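Local coordinates for putative trimethylamine methyltransferase (Rhizobium meliloti, PDB 4YYC), which probably acts as a methyltransferase of the trimethylamine methyltransferase (MttB) family, at residues A168-S173 / S491-Y496. Sequence-based numbering, arbitrary orientation.
Sequences AYMAPS and SWLEHY
The C-terminal ends of helices 158-170 and 481-495 meet at Met170 and Trp492, whose CA atoms lie 7.5 Å apart. Selenomethionine Met170, carrying selenium in place of sulfur, reaches across between the side chains of Trp492 and Tyr496. Its chain runs extended to SE, then bends at chi3 (-76°), which brings CE to 3.7 Å from Trp492 CB and near Leu493 CD2. SE itself sits 3.2 Å from Trp492 O, the carbonyl to which Tyr496 N donates a weak bond at the end of its helix. SE also makes two Met-aromatic contacts, oblique to the five-membered ring of Trp492 and at the edge of the Tyr496 ring, near its plane. The six-membered ring of the indole meets the loop after helix 158-170 obliquely, CZ3 lying 3.7 Å from Ala171 CA and CH2 4.1 Å from Pro172 CD. On the other flank Tyr169 and Tyr496 cross at about a right angle, CD2 of Tyr169 being 3.7 Å from CE1 of Tyr496. Tyr496 OH is hydrogen-bonded to Tyr203 O, which fixes the far end of that ring. The contact is apolar packing between two helix ends distant in sequence. Met408 and Gln411 of helix 404-420 also touch the indole, while Leu493 packs on Asn163, Lys166 and Leu167 of helix 158-170, and Tyr496 on Lys166.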
loop_
_atom_site.group_PDB
_atom_site.type_symbol
_atom_site.label_atom_id
_atom_site.label_comp_id
_atom_site.label_asym_id
_atom_site.label_seq_id
_atom_site.Cartn_x
_atom_site.Cartn_y
_atom_site.Cartn_z
ATOM N N ALA A 168 -22.508 -6.802 -0.553
ATOM C CA ALA A 168 -21.758 -7.028 0.670
ATOM C C ALA A 168 -21.971 -8.445 1.231
ATOM O O ALA A 168 -21.023 -9.055 1.744
ATOM C CB ALA A 168 -22.142 -6.014 1.737
ATOM N N TYR A 169 -23.195 -8.960 1.109
ATOM C CA TYR A 169 -23.504 -10.339 1.507
ATOM C C TYR A 169 -22.681 -11.329 0.679
ATOM O O TYR A 169 -22.155 -12.301 1.200
ATOM C CB TYR A 169 -25.011 -10.594 1.364
ATOM C CG TYR A 169 -25.393 -12.025 1.524
ATOM C CD1 TYR A 169 -25.392 -12.620 2.769
ATOM C CD2 TYR A 169 -25.691 -12.814 0.404
ATOM C CE1 TYR A 169 -25.766 -13.942 2.928
ATOM C CE2 TYR A 169 -26.064 -14.145 0.555
ATOM C CZ TYR A 169 -26.089 -14.694 1.813
ATOM O OH TYR A 169 -26.428 -16.006 1.985
HETATM N N MSE A 170 -22.561 -11.067 -0.624
HETATM C CA MSE A 170 -21.864 -11.964 -1.528
HETATM C C MSE A 170 -20.358 -11.815 -1.486
HETATM O O MSE A 170 -19.659 -12.807 -1.704
HETATM C CB MSE A 170 -22.358 -11.774 -2.941
HETATM C CG MSE A 170 -23.784 -12.259 -3.073
HETATM SE SE MSE A 170 -24.495 -12.074 -4.902
HETATM C CE MSE A 170 -24.838 -10.178 -4.992
ATOM N N ALA A 171 -19.829 -10.620 -1.259
ATOM C CA ALA A 171 -18.369 -10.363 -1.285
ATOM C C ALA A 171 -17.708 -11.253 -0.207
ATOM O O ALA A 171 -18.015 -11.110 0.982
ATOM C CB ALA A 171 -18.086 -8.931 -0.980
ATOM N N PRO A 172 -16.757 -12.123 -0.597
ATOM C CA PRO A 172 -16.317 -13.117 0.392
ATOM C C PRO A 172 -15.547 -12.531 1.583
ATOM O O PRO A 172 -15.602 -13.101 2.673
ATOM C CB PRO A 172 -15.392 -14.047 -0.393
ATOM C CG PRO A 172 -15.683 -13.802 -1.798
ATOM C CD PRO A 172 -16.395 -12.500 -1.968
ATOM N N SER A 173 -14.853 -11.410 1.406
ATOM C CA SER A 173 -14.109 -10.814 2.519
ATOM C C SER A 173 -14.777 -9.588 3.085
ATOM O O SER A 173 -14.170 -8.865 3.864
ATOM C CB SER A 173 -12.624 -10.556 2.163
ATOM O OG SER A 173 -11.890 -11.762 2.076
ATOM N N SER A 491 -23.557 -9.755 -12.730
ATOM C CA SER A 491 -23.621 -11.175 -12.622
ATOM C C SER A 491 -23.957 -11.600 -11.203
ATOM O O SER A 491 -24.826 -12.451 -10.989
ATOM C CB SER A 491 -22.304 -11.814 -13.044
ATOM O OG SER A 491 -22.485 -13.219 -13.078
ATOM N N TRP A 492 -23.266 -10.997 -10.234
ATOM C CA TRP A 492 -23.551 -11.297 -8.836
ATOM C C TRP A 492 -25.006 -10.982 -8.481
ATOM O O TRP A 492 -25.682 -11.781 -7.806
ATOM C CB TRP A 492 -22.623 -10.535 -7.904
ATOM C CG TRP A 492 -21.246 -11.059 -7.766
ATOM C CD1 TRP A 492 -20.588 -11.932 -8.579
ATOM C CD2 TRP A 492 -20.318 -10.683 -6.743
ATOM N NE1 TRP A 492 -19.284 -12.105 -8.126
ATOM C CE2 TRP A 492 -19.114 -11.362 -6.989
ATOM C CE3 TRP A 492 -20.403 -9.843 -5.617
ATOM C CZ2 TRP A 492 -17.999 -11.229 -6.152
ATOM C CZ3 TRP A 492 -19.298 -9.702 -4.814
ATOM C CH2 TRP A 492 -18.124 -10.399 -5.082
ATOM N N LEU A 493 -25.499 -9.843 -8.944
ATOM C CA LEU A 493 -26.860 -9.432 -8.573
ATOM C C LEU A 493 -27.901 -10.338 -9.238
ATOM O O LEU A 493 -28.945 -10.632 -8.627
ATOM C CB LEU A 493 -27.093 -7.985 -8.923
ATOM C CG LEU A 493 -26.403 -6.984 -8.000
ATOM C CD1 LEU A 493 -26.507 -5.600 -8.608
ATOM C CD2 LEU A 493 -26.990 -6.995 -6.586
ATOM N N GLU A 494 -27.596 -10.822 -10.433
ATOM C CA GLU A 494 -28.466 -11.810 -11.097
ATOM C C GLU A 494 -28.533 -13.138 -10.375
ATOM O O GLU A 494 -29.601 -13.753 -10.346
ATOM C CB GLU A 494 -28.043 -12.030 -12.558
ATOM C CG GLU A 494 -28.456 -10.863 -13.403
ATOM N N HIS A 495 -27.422 -13.579 -9.784
ATOM C CA HIS A 495 -27.365 -14.861 -9.113
ATOM C C HIS A 495 -27.661 -14.875 -7.643
ATOM O O HIS A 495 -27.814 -15.935 -7.066
ATOM C CB HIS A 495 -26.061 -15.554 -9.462
ATOM C CG HIS A 495 -26.014 -15.908 -10.920
ATOM N ND1 HIS A 495 -25.425 -15.092 -11.864
ATOM C CD2 HIS A 495 -26.612 -16.911 -11.613
ATOM C CE1 HIS A 495 -25.585 -15.621 -13.064
ATOM N NE2 HIS A 495 -26.296 -16.729 -12.940
ATOM N N TYR A 496 -27.787 -13.695 -7.064
ATOM C CA TYR A 496 -28.080 -13.548 -5.651
ATOM C C TYR A 496 -29.313 -14.330 -5.206
ATOM O O TYR A 496 -30.339 -14.348 -5.898
ATOM C CB TYR A 496 -28.293 -12.060 -5.353
ATOM C CG TYR A 496 -28.802 -11.791 -3.976
ATOM C CD1 TYR A 496 -27.943 -11.669 -2.909
ATOM C CD2 TYR A 496 -30.160 -11.620 -3.749
ATOM C CE1 TYR A 496 -28.418 -11.395 -1.629
ATOM C CE2 TYR A 496 -30.641 -11.360 -2.489
ATOM C CZ TYR A 496 -29.762 -11.244 -1.428
ATOM O OH TYR A 496 -30.239 -10.967 -0.172
#